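Long-range contacts in SusD-like protein BACOVA_02651 (PDB 5E75), which binds polysaccharide at the cell surface and probably captures xyloglucan there before its transport into the periplasm for degradation: residues R445-D450 against T480-T485; A451-E456 against G463-D468. All coordinates share one frame; numbering follows the deposited sequence.

Contact 1 of 2, residues R445-D450 against T480-T485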
ATOM      1  N   ARG A 445       8.889  15.892   9.280  1.00 11.94           N
ATOM      2  CA  ARG A 445       7.606  15.946   8.600  1.00 12.64           C
ATOM      3  C   ARG A 445       7.124  17.386   8.445  1.00 13.12           C
ATOM      4  O   ARG A 445       7.131  18.165   9.394  1.00 14.00           O
ATOM      5  CB  ARG A 445       6.574  15.117   9.365  1.00 12.10           C
ATOM      6  CG  ARG A 445       6.783  13.622   9.233  1.00 10.67           C
ATOM      7  CD  ARG A 445       6.129  12.860  10.370  1.00  9.91           C
ATOM      8  NE  ARG A 445       6.189  11.407  10.157  1.00  9.88           N
ATOM      9  CZ  ARG A 445       5.286  10.700   9.472  1.00  9.25           C
ATOM     10  NH1 ARG A 445       4.223  11.300   8.952  1.00 10.30           N
ATOM     11  NH2 ARG A 445       5.440   9.386   9.356  1.00  9.45           N
ATOM     12  N   GLY A 446       6.718  17.726   7.227  1.00 12.60           N
ATOM     13  CA  GLY A 446       6.231  19.068   6.929  1.00 13.62           C
ATOM     14  C   GLY A 446       7.310  20.031   6.466  1.00 13.63           C
ATOM     15  O   GLY A 446       6.982  21.102   5.955  1.00 14.58           O
ATOM     16  N   TYR A 447       8.575  19.671   6.653  1.00 12.92           N
ATOM     17  CA  TYR A 447       9.668  20.435   6.059  1.00 13.24           C
ATOM     18  C   TYR A 447       9.785  20.058   4.597  1.00 18.07           C
ATOM     19  O   TYR A 447       9.711  18.887   4.242  1.00 22.67           O
ATOM     20  CB  TYR A 447      11.000  20.132   6.734  1.00 13.37           C
ATOM     21  CG  TYR A 447      11.199  20.769   8.075  1.00 16.66           C
ATOM     22  CD1 TYR A 447      10.586  20.259   9.206  1.00 19.56           C
ATOM     23  CD2 TYR A 447      12.028  21.874   8.212  1.00 20.33           C
ATOM     24  CE1 TYR A 447      10.779  20.849  10.446  1.00 26.32           C
ATOM     25  CE2 TYR A 447      12.231  22.461   9.436  1.00 24.65           C
ATOM     26  CZ  TYR A 447      11.602  21.953  10.547  1.00 30.88           C
ATOM     27  OH  TYR A 447      11.821  22.547  11.767  1.00 30.17           O
ATOM     28  N   ARG A 448       9.968  21.056   3.752  1.00 16.08           N
ATOM     29  CA  ARG A 448      10.121  20.854   2.317  1.00 15.86           C
ATOM     30  C   ARG A 448      11.099  21.933   1.894  1.00 17.27           C
ATOM     31  O   ARG A 448      11.495  22.761   2.712  1.00 16.34           O
ATOM     32  CB  ARG A 448       8.780  20.998   1.602  1.00 21.50           C
ATOM     33  CG  ARG A 448       8.127  22.337   1.863  1.00 23.79           C
ATOM     34  CD  ARG A 448       6.690  22.380   1.444  1.00 32.51           C
ATOM     35  NE  ARG A 448       5.991  23.530   2.018  1.00 31.88           N
ATOM     36  CZ  ARG A 448       5.802  24.692   1.394  1.00 40.53           C
ATOM     37  NH1 ARG A 448       6.264  24.885   0.163  1.00 34.78           N
ATOM     38  NH2 ARG A 448       5.144  25.668   2.008  1.00 38.20           N
ATOM     39  N   THR A 449      11.514  21.929   0.637  1.00 13.64           N
ATOM     40  CA  THR A 449      12.527  22.889   0.219  1.00 14.18           C
ATOM     41  C   THR A 449      12.362  23.202  -1.259  1.00 14.99           C
ATOM     42  O   THR A 449      11.858  22.381  -2.017  1.00 15.21           O
ATOM     43  CB  THR A 449      13.928  22.375   0.578  1.00 14.91           C
ATOM     44  OG1 THR A 449      14.824  23.484   0.735  1.00 15.71           O
ATOM     45  CG2 THR A 449      14.468  21.384  -0.447  1.00 14.49           C
ATOM     46  N   ASP A 450      12.771  24.407  -1.650  1.00 15.47           N
ATOM     47  CA  ASP A 450      12.507  24.911  -2.989  1.00 17.28           C
ATOM     48  C   ASP A 450      13.292  24.213  -4.078  1.00 15.19           C
ATOM     49  O   ASP A 450      12.788  24.044  -5.195  1.00 17.03           O
ATOM     50  CB  ASP A 450      12.874  26.387  -3.073  1.00 20.10           C
ATOM     51  CG  ASP A 450      11.833  27.295  -2.474  1.00 28.48           C
ATOM     52  OD1 ASP A 450      10.681  26.868  -2.270  1.00 26.66           O
ATOM     53  OD2 ASP A 450      12.182  28.473  -2.236  1.00 33.08           O
ATOM     54  N   THR A 480      11.903  25.169   3.966  1.00 18.71           N
ATOM     55  CA  THR A 480      10.676  25.801   4.410  1.00 21.80           C
ATOM     56  C   THR A 480      10.143  24.968   5.563  1.00 23.99           C
ATOM     57  O   THR A 480       9.806  23.794   5.389  1.00 18.70           O
ATOM     58  CB  THR A 480       9.646  25.871   3.266  1.00 22.43           C
ATOM     59  OG1 THR A 480      10.208  26.597   2.163  1.00 26.20           O
ATOM     60  CG2 THR A 480       8.365  26.546   3.724  1.00 22.97           C
ATOM     61  N   ALA A 481      10.104  25.550   6.755  1.00 23.42           N
ATOM     62  CA  ALA A 481       9.585  24.836   7.916  1.00 24.40           C
ATOM     63  C   ALA A 481       8.059  24.836   7.928  1.00 28.43           C
ATOM     64  O   ALA A 481       7.425  25.742   7.393  1.00 33.53           O
ATOM     65  CB  ALA A 481      10.142  25.430   9.207  1.00 25.82           C
ATOM     66  N   PRO A 482       7.459  23.801   8.518  1.00 30.75           N
ATOM     67  CA  PRO A 482       5.998  23.756   8.604  1.00 32.72           C
ATOM     68  C   PRO A 482       5.453  24.815   9.562  1.00 36.74           C
ATOM     69  O   PRO A 482       6.193  25.301  10.415  1.00 32.32           O
ATOM     70  CB  PRO A 482       5.725  22.349   9.149  1.00 31.57           C
ATOM     71  CG  PRO A 482       6.996  21.936   9.798  1.00 27.30           C
ATOM     72  CD  PRO A 482       8.084  22.557   8.997  1.00 26.11           C
ATOM     73  N   GLU A 483       4.183  25.176   9.402  1.00 41.38           N
ATOM     74  CA  GLU A 483       3.545  26.142  10.288  1.00 49.30           C
ATOM     75  C   GLU A 483       3.670  25.669  11.726  1.00 50.26           C
ATOM     76  O   GLU A 483       3.987  26.447  12.628  1.00 52.37           O
ATOM     77  CB  GLU A 483       2.067  26.317   9.932  1.00 49.58           C
ATOM     78  CG  GLU A 483       1.815  26.961   8.580  1.00 61.00           C
ATOM     79  CD  GLU A 483       0.348  27.282   8.353  1.00 67.24           C
ATOM     80  OE1 GLU A 483      -0.501  26.769   9.114  1.00 68.56           O
ATOM     81  OE2 GLU A 483       0.044  28.051   7.414  1.00 63.30           O
ATOM     82  N   PHE A 484       3.432  24.378  11.922  1.00 46.16           N
ATOM     83  CA  PHE A 484       3.507  23.769  13.240  1.00 48.71           C
ATOM     84  C   PHE A 484       4.192  22.418  13.175  1.00 47.05           C
ATOM     85  O   PHE A 484       3.892  21.601  12.300  1.00 45.46           O
ATOM     86  CB  PHE A 484       2.102  23.605  13.815  1.00 45.47           C
ATOM     87  CG  PHE A 484       1.369  24.898  13.964  1.00 49.50           C
ATOM     88  CD1 PHE A 484       1.766  25.819  14.918  1.00 52.25           C
ATOM     89  CD2 PHE A 484       0.295  25.201  13.148  1.00 50.43           C
ATOM     90  CE1 PHE A 484       1.102  27.020  15.060  1.00 51.32           C
ATOM     91  CE2 PHE A 484      -0.377  26.403  13.285  1.00 55.19           C
ATOM     92  CZ  PHE A 484       0.028  27.312  14.242  1.00 51.55           C
ATOM     93  N   THR A 485       5.129  22.202  14.093  1.00 47.77           N
ATOM     94  CA  THR A 485       5.693  20.881  14.322  1.00 41.20           C
ATOM     95  C   THR A 485       5.080  20.314  15.601  1.00 39.77           C
ATOM     96  O   THR A 485       5.275  20.846  16.695  1.00 36.97           O
ATOM     97  CB  THR A 485       7.229  20.915  14.441  1.00 47.49           C
ATOM     98  OG1 THR A 485       7.799  21.336  13.194  1.00 46.26           O
ATOM     99  CG2 THR A 485       7.775  19.531  14.795  1.00 42.35           C
TER
HETATM  100  O   HOH W   1       8.161  18.498  11.808  1.00 27.69           O
HETATM  101  O   HOH W   2      13.075  26.279   0.540  1.00 21.28           O
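Two backbone hydrogen bonds join Arg-448 and Thr-480 into a lone antiparallel bridge of the hydrogen-bonded kind. The bond from Thr-480 N to Arg-448 O is short, 2.7 Å, and lies nearly along the C=O axis; its return partner, Arg-448 N to Thr-480 O, is longer at 3.2 Å but straighter (164°) and in the carbonyl plane. Thr-480 O also receives a CA-H...O contact from Tyr-447 CA. The apolar part is a pair of CH-pi contacts over one face of the Tyr-447 ring. Pro-482 CD sits 3.5 Å from the centroid of the Tyr-447 ring, displaced toward the CD1-CE1 side, while Ala-481 CA lies over the same face and its CB touches Tyr-447 CE2 at 3.6 Å. Trp-444 meets this tyrosine edge-to-face. An alanine in place of Tyr-447 would probably loosen the 480-485 segment, since Pro-482 and Ala-481 would lose the ring they pack on. Beyond the bridge, Arg-448 and Thr-480 run side by side, with Thr-480 CG2 over one face of the guanidinium, 3.8 Å from Arg-448 NH2. Water links both ends: one molecule donates to Arg-445 O (2.6 Å) and bonds Thr-485 OG1, and a second accepts from Asp-450 N and weakly meets Thr-480 OG1. Main-chain bonds thus fix the register of two irregular loops, and the CH-pi contacts extend their hold at the protein surface.

Contact 2 of 2, residues A451-E456 against G463-D468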
ATOM      1  N   ALA A 451      14.530  23.829  -3.781  1.00 14.64           N
ATOM      2  CA  ALA A 451      15.406  23.278  -4.794  1.00 13.56           C
ATOM      3  C   ALA A 451      16.137  22.037  -4.336  1.00 12.80           C
ATOM      4  O   ALA A 451      16.805  22.021  -3.301  1.00 14.36           O
ATOM      5  CB  ALA A 451      16.424  24.338  -5.257  1.00 18.26           C
ATOM      6  N   ILE A 452      16.002  21.002  -5.148  1.00 13.33           N
ATOM      7  CA  ILE A 452      16.740  19.769  -4.989  1.00 13.58           C
ATOM      8  C   ILE A 452      17.503  19.569  -6.287  1.00 14.25           C
ATOM      9  O   ILE A 452      16.904  19.497  -7.359  1.00 14.91           O
ATOM     10  CB  ILE A 452      15.788  18.590  -4.736  1.00 13.30           C
ATOM     11  CG1 ILE A 452      14.993  18.841  -3.449  1.00 14.32           C
ATOM     12  CG2 ILE A 452      16.570  17.299  -4.653  1.00 15.46           C
ATOM     13  CD1 ILE A 452      13.922  17.805  -3.201  1.00 15.20           C
ATOM     14  N   ILE A 453      18.823  19.524  -6.200  1.00 16.93           N
ATOM     15  CA  ILE A 453      19.664  19.390  -7.389  1.00 15.85           C
ATOM     16  C   ILE A 453      20.701  18.297  -7.180  1.00 18.26           C
ATOM     17  O   ILE A 453      20.839  17.778  -6.073  1.00 19.27           O
ATOM     18  CB  ILE A 453      20.353  20.732  -7.741  1.00 17.79           C
ATOM     19  CG1 ILE A 453      21.278  21.180  -6.614  1.00 20.80           C
ATOM     20  CG2 ILE A 453      19.291  21.793  -7.999  1.00 22.05           C
ATOM     21  CD1 ILE A 453      22.128  22.403  -6.969  1.00 27.62           C
ATOM     22  N   LYS A 454      21.419  17.942  -8.243  1.00 17.66           N
ATOM     23  CA  LYS A 454      22.455  16.910  -8.166  1.00 21.24           C
ATOM     24  C   LYS A 454      23.846  17.436  -8.452  1.00 25.32           C
ATOM     25  O   LYS A 454      24.009  18.376  -9.228  1.00 25.74           O
ATOM     26  CB  LYS A 454      22.171  15.791  -9.155  1.00 26.04           C
ATOM     27  CG  LYS A 454      20.950  15.010  -8.814  1.00 19.48           C
ATOM     28  CD  LYS A 454      20.473  14.230 -10.002  1.00 16.09           C
ATOM     29  CE  LYS A 454      19.074  13.703  -9.715  1.00 14.99           C
ATOM     30  NZ  LYS A 454      18.450  13.130 -10.914  1.00 15.32           N
ATOM     31  N   ASP A 455      24.840  16.819  -7.818  1.00 24.94           N
ATOM     32  CA  ASP A 455      26.238  17.084  -8.151  1.00 30.76           C
ATOM     33  C   ASP A 455      26.746  16.092  -9.197  1.00 36.01           C
ATOM     34  O   ASP A 455      26.005  15.214  -9.646  1.00 33.45           O
ATOM     35  CB  ASP A 455      27.132  17.081  -6.900  1.00 25.72           C
ATOM     36  CG  ASP A 455      27.173  15.734  -6.184  1.00 23.45           C
ATOM     37  OD1 ASP A 455      27.038  14.677  -6.834  1.00 29.11           O
ATOM     38  OD2 ASP A 455      27.359  15.739  -4.952  1.00 26.72           O
ATOM     39  N   GLU A 456      28.015  16.240  -9.572  1.00 39.01           N
ATOM     40  CA  GLU A 456      28.635  15.404 -10.598  1.00 39.09           C
ATOM     41  C   GLU A 456      28.486  13.917 -10.309  1.00 33.59           C
ATOM     42  O   GLU A 456      28.340  13.110 -11.227  1.00 45.94           O
ATOM     43  CB  GLU A 456      30.123  15.742 -10.732  1.00 42.30           C
ATOM     44  CG  GLU A 456      30.413  17.184 -11.108  1.00 57.69           C
ATOM     45  CD  GLU A 456      31.902  17.451 -11.268  1.00 63.63           C
ATOM     46  OE1 GLU A 456      32.704  16.535 -10.986  1.00 58.47           O
ATOM     47  OE2 GLU A 456      32.268  18.574 -11.679  1.00 62.77           O
ATOM     48  N   GLY A 463      18.080  22.534  -0.721  1.00 15.10           N
ATOM     49  CA  GLY A 463      18.167  23.930  -0.338  1.00 16.94           C
ATOM     50  C   GLY A 463      17.224  24.799  -1.145  1.00 15.01           C
ATOM     51  O   GLY A 463      16.073  24.455  -1.379  1.00 15.32           O
ATOM     52  N   LYS A 464      17.715  25.953  -1.588  1.00 17.31           N
ATOM     53  CA  LYS A 464      16.892  26.878  -2.351  1.00 17.33           C
ATOM     54  C   LYS A 464      17.782  27.707  -3.253  1.00 18.58           C
ATOM     55  O   LYS A 464      19.006  27.632  -3.159  1.00 20.90           O
ATOM     56  CB  LYS A 464      16.097  27.801  -1.423  1.00 19.21           C
ATOM     57  CG  LYS A 464      16.934  28.842  -0.698  1.00 24.18           C
ATOM     58  CD  LYS A 464      16.099  29.621   0.302  1.00 26.60           C
ATOM     59  CE  LYS A 464      15.347  30.765  -0.360  1.00 36.03           C
ATOM     60  NZ  LYS A 464      14.386  31.409   0.578  1.00 41.29           N
ATOM     61  N   TYR A 465      17.169  28.473  -4.140  1.00 22.61           N
ATOM     62  CA  TYR A 465      17.921  29.449  -4.924  1.00 21.65           C
ATOM     63  C   TYR A 465      17.861  30.826  -4.263  1.00 29.84           C
ATOM     64  O   TYR A 465      16.943  31.127  -3.504  1.00 25.02           O
ATOM     65  CB  TYR A 465      17.397  29.514  -6.356  1.00 25.80           C
ATOM     66  CG  TYR A 465      17.782  28.309  -7.185  1.00 22.07           C
ATOM     67  CD1 TYR A 465      19.107  28.069  -7.538  1.00 24.59           C
ATOM     68  CD2 TYR A 465      16.824  27.410  -7.606  1.00 26.98           C
ATOM     69  CE1 TYR A 465      19.457  26.965  -8.293  1.00 21.66           C
ATOM     70  CE2 TYR A 465      17.162  26.307  -8.354  1.00 26.77           C
ATOM     71  CZ  TYR A 465      18.471  26.086  -8.696  1.00 25.71           C
ATOM     72  OH  TYR A 465      18.789  24.985  -9.449  1.00 34.02           O
ATOM     73  N   ASP A 466      18.864  31.651  -4.542  1.00 29.31           N
ATOM     74  CA  ASP A 466      18.867  33.034  -4.076  1.00 36.04           C
ATOM     75  C   ASP A 466      17.848  33.787  -4.924  1.00 35.50           C
ATOM     76  O   ASP A 466      17.163  33.188  -5.758  1.00 28.12           O
ATOM     77  CB  ASP A 466      20.267  33.642  -4.247  1.00 33.05           C
ATOM     78  CG  ASP A 466      20.557  34.789  -3.274  1.00 34.51           C
ATOM     79  OD1 ASP A 466      19.691  35.173  -2.460  1.00 35.83           O
ATOM     80  OD2 ASP A 466      21.686  35.320  -3.344  1.00 37.21           O
ATOM     81  N   THR A 467      17.762  35.099  -4.721  1.00 34.42           N
ATOM     82  CA  THR A 467      16.823  35.932  -5.470  1.00 35.21           C
ATOM     83  C   THR A 467      16.967  35.754  -6.986  1.00 31.00           C
ATOM     84  O   THR A 467      15.989  35.866  -7.719  1.00 27.45           O
ATOM     85  CB  THR A 467      17.005  37.423  -5.133  1.00 39.10           C
ATOM     86  OG1 THR A 467      18.288  37.864  -5.592  1.00 49.08           O
ATOM     87  CG2 THR A 467      16.894  37.659  -3.632  1.00 40.72           C
ATOM     88  N   ASP A 468      18.181  35.462  -7.449  1.00 34.31           N
ATOM     89  CA  ASP A 468      18.443  35.310  -8.882  1.00 33.10           C
ATOM     90  C   ASP A 468      17.899  34.009  -9.484  1.00 33.90           C
ATOM     91  O   ASP A 468      17.895  33.837 -10.704  1.00 30.99           O
ATOM     92  CB  ASP A 468      19.950  35.452  -9.182  1.00 33.88           C
ATOM     93  CG  ASP A 468      20.807  34.407  -8.476  1.00 33.94           C
ATOM     94  OD1 ASP A 468      20.271  33.396  -7.977  1.00 25.14           O
ATOM     95  OD2 ASP A 468      22.042  34.597  -8.430  1.00 25.21           O
TER
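Gly-463 O is gripped by two donors: Ala-451 N, at 2.9 Å, and the hydroxyl of Thr-449, two residues before Ala-451. The amide of Ala-451 approaches from above the carbonyl plane, 39° out of it. The reciprocal bond, from Gly-463 N to Ala-451 O, is equally long at 2.9 Å but runs nearly along the C=O axis. Together the two backbone bonds make Ala-451 and Gly-463 an antiparallel hydrogen-bonded pair. Tyr-465 supplies the side-chain half of the contact. With CG anti to the carbonyl carbon (chi1 -73°), its ring reaches back to the first strand, where the methyl of Ala-451, CB, meets the CD2-CE2 side obliquely, 3.7 Å from Tyr-465 CE2. Farther out, Ile-453 and Tyr-465 meet tip to tip: the branch methyl Ile-453 CG2, set beside the backbone N, lies 3.5 Å from Tyr-465 OH. That hydroxyl also has a weak hydrogen bond with Lys-307 NZ. Phe-472, on the next strand, touches Ala-451, Ile-453 and Tyr-465 and gathers the three into one apolar cluster. The axes of 451-454 and 463-465 run at 98° to each other, consistent with strong local twisting or bending of the hairpin. Such paired bonds near the open end of two adjacent strands belong to a beta hairpin, here 451-454 with 460-465, which strand 472-474 extends into a small antiparallel sheet.

Contact 2 is nested within the chain loop that contact 1 closes: residues 445-450 run directly into strand 451-454, the chain turns back through strand 460-465 and continues along strand 472-474, and only then do residues 480-485 return. The two centres are about 17 Å apart, on the same side of the chain's centre, and all four segments belong to the SusD family region. Thr-449 of contact 1 reaches into contact 2, and Asp-450 CB packs on Lys-464 CB. Contact 1 therefore ties together the two connections at the base of a peripheral three-stranded antiparallel sheet, and contact 2 joins its first two strands, in a protein whose regular secondary structure is mostly helix.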